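Local coordinates for protein serine protease inhibitor 1 (Coprinopsis cinerea, PDB 3VWC) that probably inhibits serine-type endopeptidases, as a beta-trefoil protein of the I66 inhibitor family, at residues Gly19-Ile33 against Cys59-Ala73. Numbering follows the deposited sequence. Where two conformers were deposited one is given.
Sequences GRPLAEDRSLLPKRI and CKGAPVAPQEGKLFA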
loop_
_atom_site.group_PDB
_atom_site.type_symbol
_atom_site.label_atom_id
_atom_site.label_comp_id
_atom_site.label_asym_id
_atom_site.label_seq_id
_atom_site.Cartn_x
_atom_site.Cartn_y
_atom_site.Cartn_z
ATOM N N GLY A 19 7.205 0.377 -1.649
ATOM C CA GLY A 19 7.635 1.608 -0.989
ATOM C C GLY A 19 8.375 2.488 -1.976
ATOM O O GLY A 19 7.976 2.592 -3.144
ATOM N N ARG A 20 9.434 3.158 -1.506
ATOM C CA ARG A 20 10.111 4.159 -2.301
ATOM C C ARG A 20 11.553 3.747 -2.475
ATOM O O ARG A 20 12.182 3.246 -1.542
ATOM C CB ARG A 20 9.952 5.533 -1.636
ATOM C CG ARG A 20 8.553 6.114 -1.742
ATOM C CD ARG A 20 8.277 7.247 -0.737
ATOM N NE ARG A 20 9.094 8.437 -1.065
ATOM C CZ ARG A 20 9.157 9.529 -0.303
ATOM N NH1 ARG A 20 8.494 9.614 0.844
ATOM N NH2 ARG A 20 9.940 10.544 -0.679
ATOM N N PRO A 21 12.104 3.989 -3.682
ATOM C CA PRO A 21 13.483 3.562 -3.970
ATOM C C PRO A 21 14.511 4.530 -3.376
ATOM O O PRO A 21 14.129 5.572 -2.851
ATOM C CB PRO A 21 13.544 3.652 -5.501
ATOM C CG PRO A 21 12.638 4.753 -5.842
ATOM C CD PRO A 21 11.454 4.591 -4.854
ATOM N N LEU A 22 15.802 4.169 -3.473
ATOM C CA LEU A 22 16.886 4.979 -2.889
ATOM C C LEU A 22 17.030 6.318 -3.626
ATOM O O LEU A 22 17.209 7.349 -2.989
ATOM C CB LEU A 22 18.220 4.205 -2.909
ATOM C CG LEU A 22 19.362 4.804 -2.066
ATOM C CD1 LEU A 22 19.080 4.655 -0.566
ATOM C CD2 LEU A 22 20.728 4.194 -2.432
ATOM N N ALA A 23 16.850 6.323 -4.942
ATOM C CA ALA A 23 17.006 7.568 -5.710
ATOM C C ALA A 23 15.670 8.218 -6.007
ATOM O O ALA A 23 14.866 7.659 -6.748
ATOM C CB ALA A 23 17.746 7.318 -7.013
ATOM N N GLU A 24 15.468 9.423 -5.485
ATOM C CA GLU A 24 14.374 10.260 -5.959
ATOM C C GLU A 24 14.929 11.666 -6.138
ATOM O O GLU A 24 15.889 12.054 -5.473
ATOM C CB GLU A 24 13.217 10.263 -4.950
ATOM C CG GLU A 24 12.494 8.907 -4.803
ATOM C CD GLU A 24 11.511 8.912 -3.621
ATOM O OE1 GLU A 24 11.788 9.602 -2.631
ATOM O OE2 GLU A 24 10.416 8.322 -3.744
ATOM N N ASP A 25 14.316 12.444 -7.004
ATOM C CA ASP A 25 14.800 13.813 -7.102
ATOM C C ASP A 25 14.313 14.693 -5.943
ATOM O O ASP A 25 13.492 14.267 -5.110
ATOM C CB ASP A 25 14.545 14.393 -8.482
ATOM C CG ASP A 25 13.101 14.712 -8.728
ATOM O OD1 ASP A 25 12.451 15.219 -7.792
ATOM O OD2 ASP A 25 12.668 14.611 -9.906
ATOM N N ARG A 26 14.888 15.883 -5.833
ATOM C CA ARG A 26 14.704 16.745 -4.675
ATOM C C ARG A 26 13.409 17.592 -4.645
ATOM O O ARG A 26 13.168 18.363 -3.701
ATOM C CB ARG A 26 15.919 17.667 -4.541
ATOM C CG ARG A 26 17.244 16.962 -4.293
ATOM C CD ARG A 26 18.028 17.706 -3.206
ATOM N NE ARG A 26 17.450 17.476 -1.881
ATOM C CZ ARG A 26 17.986 16.686 -0.951
ATOM N NH1 ARG A 26 19.150 16.082 -1.173
ATOM N NH2 ARG A 26 17.359 16.506 0.208
ATOM N N SER A 27 12.492 17.358 -5.564
ATOM C CA SER A 27 11.282 18.172 -5.603
ATOM C C SER A 27 10.288 17.706 -4.536
ATOM O O SER A 27 10.383 16.579 -4.041
ATOM C CB SER A 27 10.614 18.056 -6.967
ATOM O OG SER A 27 10.133 16.736 -7.161
ATOM N N LEU A 28 9.253 18.510 -4.319
ATOM C CA LEU A 28 8.132 18.105 -3.465
ATOM C C LEU A 28 6.951 17.563 -4.245
ATOM O O LEU A 28 5.824 17.534 -3.744
ATOM C CB LEU A 28 7.689 19.277 -2.590
ATOM C CG LEU A 28 8.777 19.813 -1.650
ATOM C CD1 LEU A 28 8.246 20.902 -0.705
ATOM C CD2 LEU A 28 9.478 18.722 -0.864
ATOM N N LEU A 29 7.181 17.215 -5.511
ATOM C CA LEU A 29 6.161 16.541 -6.278
ATOM C C LEU A 29 5.828 15.204 -5.621
ATOM O O LEU A 29 6.684 14.578 -5.011
ATOM C CB LEU A 29 6.628 16.290 -7.725
ATOM C CG LEU A 29 6.804 17.532 -8.605
ATOM C CD1 LEU A 29 7.042 17.082 -10.040
ATOM C CD2 LEU A 29 5.575 18.407 -8.530
ATOM N N PRO A 30 4.560 14.787 -5.744
ATOM C CA PRO A 30 4.209 13.472 -5.148
ATOM C C PRO A 30 5.113 12.366 -5.686
ATOM O O PRO A 30 5.442 12.350 -6.896
ATOM C CB PRO A 30 2.782 13.258 -5.661
ATOM C CG PRO A 30 2.218 14.643 -5.703
ATOM C CD PRO A 30 3.378 15.468 -6.296
ATOM N N LYS A 31 5.513 11.459 -4.818
ATOM C CA LYS A 31 6.478 10.438 -5.188
ATOM C C LYS A 31 5.767 9.111 -5.374
ATOM O O LYS A 31 4.922 8.718 -4.531
ATOM C CB LYS A 31 7.568 10.305 -4.136
ATOM C CG LYS A 31 8.418 11.601 -3.962
ATOM C CD LYS A 31 9.351 11.766 -5.167
ATOM C CE LYS A 31 10.091 13.127 -5.054
ATOM N NZ LYS A 31 9.289 14.281 -5.626
ATOM N N ARG A 32 6.157 8.347 -6.395
ATOM C CA ARG A 32 5.471 7.070 -6.660
ATOM C C ARG A 32 5.789 6.052 -5.587
ATOM O O ARG A 32 6.954 5.864 -5.188
ATOM C CB ARG A 32 5.885 6.501 -8.015
ATOM C CG ARG A 32 5.264 7.204 -9.214
ATOM C CD ARG A 32 5.820 6.570 -10.526
ATOM N NE ARG A 32 5.440 7.355 -11.693
ATOM C CZ ARG A 32 5.417 6.917 -12.959
ATOM N NH1 ARG A 32 5.684 5.631 -13.289
ATOM N NH2 ARG A 32 5.015 7.761 -13.892
ATOM N N ILE A 33 4.732 5.345 -5.180
ATOM C CA ILE A 33 4.915 4.139 -4.403
ATOM C C ILE A 33 5.016 2.969 -5.346
ATOM O O ILE A 33 4.233 2.853 -6.263
ATOM C CB ILE A 33 3.768 3.925 -3.370
ATOM C CG1 ILE A 33 3.696 5.081 -2.342
ATOM C CG2 ILE A 33 3.966 2.571 -2.663
ATOM C CD1 ILE A 33 4.964 5.323 -1.584
ATOM N N CYS A 59 5.210 6.321 4.260
ATOM C CA CYS A 59 6.384 5.739 3.621
ATOM C C CYS A 59 7.463 6.799 3.461
ATOM O O CYS A 59 7.300 7.800 2.757
ATOM C CB CYS A 59 6.029 5.133 2.259
ATOM S SG CYS A 59 7.408 4.291 1.432
ATOM N N LYS A 60 8.604 6.464 4.031
ATOM C CA LYS A 60 9.693 7.423 4.210
ATOM C C LYS A 60 9.184 8.782 4.710
ATOM O O LYS A 60 9.638 9.847 4.281
ATOM C CB LYS A 60 10.516 7.531 2.923
ATOM C CG LYS A 60 11.256 6.235 2.674
ATOM C CD LYS A 60 12.150 6.298 1.440
ATOM C CE LYS A 60 12.901 4.982 1.219
ATOM N NZ LYS A 60 13.894 5.065 0.065
ATOM N N GLY A 61 8.214 8.733 5.617
ATOM C CA GLY A 61 7.855 9.904 6.402
ATOM C C GLY A 61 6.707 10.675 5.797
ATOM O O GLY A 61 6.318 11.712 6.309
ATOM N N ALA A 62 6.249 10.260 4.610
ATOM C CA ALA A 62 5.157 10.951 3.947
ATOM C C ALA A 62 3.897 10.083 3.871
ATOM O O ALA A 62 3.993 8.881 3.504
ATOM C CB ALA A 62 5.557 11.403 2.540
ATOM N N PRO A 63 2.723 10.699 4.041
ATOM C CA PRO A 63 1.506 9.875 4.038
ATOM C C PRO A 63 1.151 9.579 2.588
ATOM O O PRO A 63 1.405 10.404 1.713
ATOM C CB PRO A 63 0.450 10.797 4.682
ATOM C CG PRO A 63 0.915 12.209 4.358
ATOM C CD PRO A 63 2.446 12.099 4.446
ATOM N N VAL A 64 0.556 8.415 2.310
ATOM C CA VAL A 64 0.197 8.076 0.942
ATOM C C VAL A 64 -1.262 8.318 0.608
ATOM O O VAL A 64 -2.148 8.305 1.503
ATOM C CB VAL A 64 0.648 6.634 0.575
ATOM C CG1 VAL A 64 2.097 6.392 0.870
ATOM C CG2 VAL A 64 -0.106 5.549 1.389
ATOM N N ALA A 65 -1.535 8.591 -0.659
ATOM C CA ALA A 65 -2.814 9.015 -1.117
ATOM C C ALA A 65 -2.929 8.663 -2.596
ATOM O O ALA A 65 -1.896 8.556 -3.293
ATOM C CB ALA A 65 -2.943 10.547 -0.889
ATOM N N PRO A 66 -4.144 8.511 -3.091
ATOM C CA PRO A 66 -4.423 8.128 -4.468
ATOM C C PRO A 66 -4.521 9.358 -5.352
ATOM O O PRO A 66 -4.971 10.411 -4.898
ATOM C CB PRO A 66 -5.792 7.425 -4.377
ATOM C CG PRO A 66 -6.481 8.126 -3.187
ATOM C CD PRO A 66 -5.349 8.484 -2.222
ATOM N N GLN A 67 -4.037 9.255 -6.584
ATOM C CA GLN A 67 -4.200 10.339 -7.541
ATOM C C GLN A 67 -4.177 9.731 -8.945
ATOM O O GLN A 67 -3.306 8.938 -9.266
ATOM C CB GLN A 67 -3.084 11.360 -7.351
ATOM C CG GLN A 67 -3.110 12.514 -8.342
ATOM C CD GLN A 67 -2.004 13.489 -8.081
ATOM O OE1 GLN A 67 -2.109 14.307 -7.166
ATOM N NE2 GLN A 67 -0.862 13.294 -8.746
ATOM N N GLU A 68 -5.255 9.945 -9.692
ATOM C CA GLU A 68 -5.399 9.427 -11.041
ATOM C C GLU A 68 -5.063 7.950 -11.084
ATOM O O GLU A 68 -4.289 7.502 -11.946
ATOM C CB GLU A 68 -4.539 10.211 -12.033
ATOM C CG GLU A 68 -5.025 11.663 -12.276
ATOM C CD GLU A 68 -4.193 12.365 -13.373
ATOM O OE1 GLU A 68 -2.958 12.529 -13.219
ATOM O OE2 GLU A 68 -4.771 12.679 -14.430
ATOM N N GLY A 69 -5.623 7.200 -10.149
ATOM C CA GLY A 69 -5.526 5.744 -10.221
ATOM C C GLY A 69 -4.244 5.120 -9.715
ATOM O O GLY A 69 -4.021 3.930 -9.901
ATOM N N LYS A 70 -3.360 5.946 -9.179
ATOM C CA LYS A 70 -2.068 5.483 -8.677
ATOM C C LYS A 70 -1.799 5.937 -7.286
ATOM O O LYS A 70 -2.359 6.927 -6.775
ATOM C CB LYS A 70 -0.937 5.972 -9.617
ATOM C CG LYS A 70 -1.213 5.655 -11.100
ATOM C CD LYS A 70 -0.961 4.194 -11.437
ATOM C CE LYS A 70 -0.939 3.973 -12.958
ATOM N NZ LYS A 70 0.297 4.506 -13.585
ATOM N N LEU A 71 -0.873 5.217 -6.656
ATOM C CA LEU A 71 -0.522 5.490 -5.242
ATOM C C LEU A 71 0.738 6.321 -5.085
ATOM O O LEU A 71 1.783 5.975 -5.655
ATOM C CB LEU A 71 -0.368 4.154 -4.494
ATOM C CG LEU A 71 -0.109 4.286 -3.010
ATOM C CD1 LEU A 71 -1.311 4.908 -2.284
ATOM C CD2 LEU A 71 0.201 2.894 -2.423
ATOM N N PHE A 72 0.635 7.466 -4.386
ATOM C CA PHE A 72 1.824 8.341 -4.174
ATOM C C PHE A 72 2.025 8.675 -2.714
ATOM O O PHE A 72 1.054 8.668 -1.960
ATOM C CB PHE A 72 1.622 9.687 -4.857
ATOM C CG PHE A 72 1.523 9.613 -6.370
ATOM C CD1 PHE A 72 2.635 9.976 -7.135
ATOM C CD2 PHE A 72 0.309 9.421 -7.013
ATOM C CE1 PHE A 72 2.511 10.018 -8.536
ATOM C CE2 PHE A 72 0.138 9.493 -8.416
ATOM C CZ PHE A 72 1.260 9.830 -9.191
ATOM N N ALA A 73 3.256 9.008 -2.363
ATOM C CA ALA A 73 3.556 9.740 -1.148
ATOM C C ALA A 73 3.390 11.245 -1.362
ATOM O O ALA A 73 3.824 11.811 -2.400
ATOM C CB ALA A 73 4.901 9.390 -0.654
HETATM O O HOH W 1 9.057 11.853 2.400
#
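Cys59, at the end of strand 54-59, meets Gly19 and Arg20 in this beta-trefoil inhibitor, and strand 70-73 of the following 62-67/70-73 hairpin pairs with strand 31-35. Gly19, at backbone angles that favour glycine (phi 161°), lets the sulfur SG of Cys59 approach its CA to 3.6 Å. The carbonyl oxygen of Cys59 accepts from Arg20 NH1 (2.9 Å) near the guanidinium plane and from Ala62 N of the type I' turn 59-62, the two donors arriving from opposite faces of the carbonyl plane. The bend of Arg20 at chi3 (68°) turns the guanidinium so that NH1 faces Cys59 O while NE and NH2 face Glu24, which holds it side-on, taking NE on OE2 and NH2 on OE1. A water joins Arg20 NH1 to Lys60 O. Lys60 lays CB over a guanidinium face, then runs extended past the arginine's aliphatic part until NZ donates to Arg20 O and Pro21 O, both at 3.0 Å and both from above the carbonyl planes. The small methyl of Ala62 sits beside Arg20 NH1. Branched and aliphatic, Val64 and Leu71 suit packing on buried Ile33: Val64 brings CG1 within 3.8 Å of Ile33 CG1, the two chains crossing at about a right angle, and Trp46 also touches both. Leu71 adds CD2 against Ile33 CG2, while its carbonyl takes Ile33 N. Phe72, in a non-hydrogen-bonded antiparallel pair with Arg32, is partly exposed, and its broad apolar ring suits a place beside Pro30, with CD1 3.6 Å from Pro30 CB; Arg32 CG lies alongside CE1. Ala73, whose small CB lies near both Arg20 NH1 and Ile33 CD1, forms the hydrogen-bonded pair with Lys31: Lys31 N donates to Ala73 O, and Ala73 N returns a 2.7 Å bond to Lys31 O.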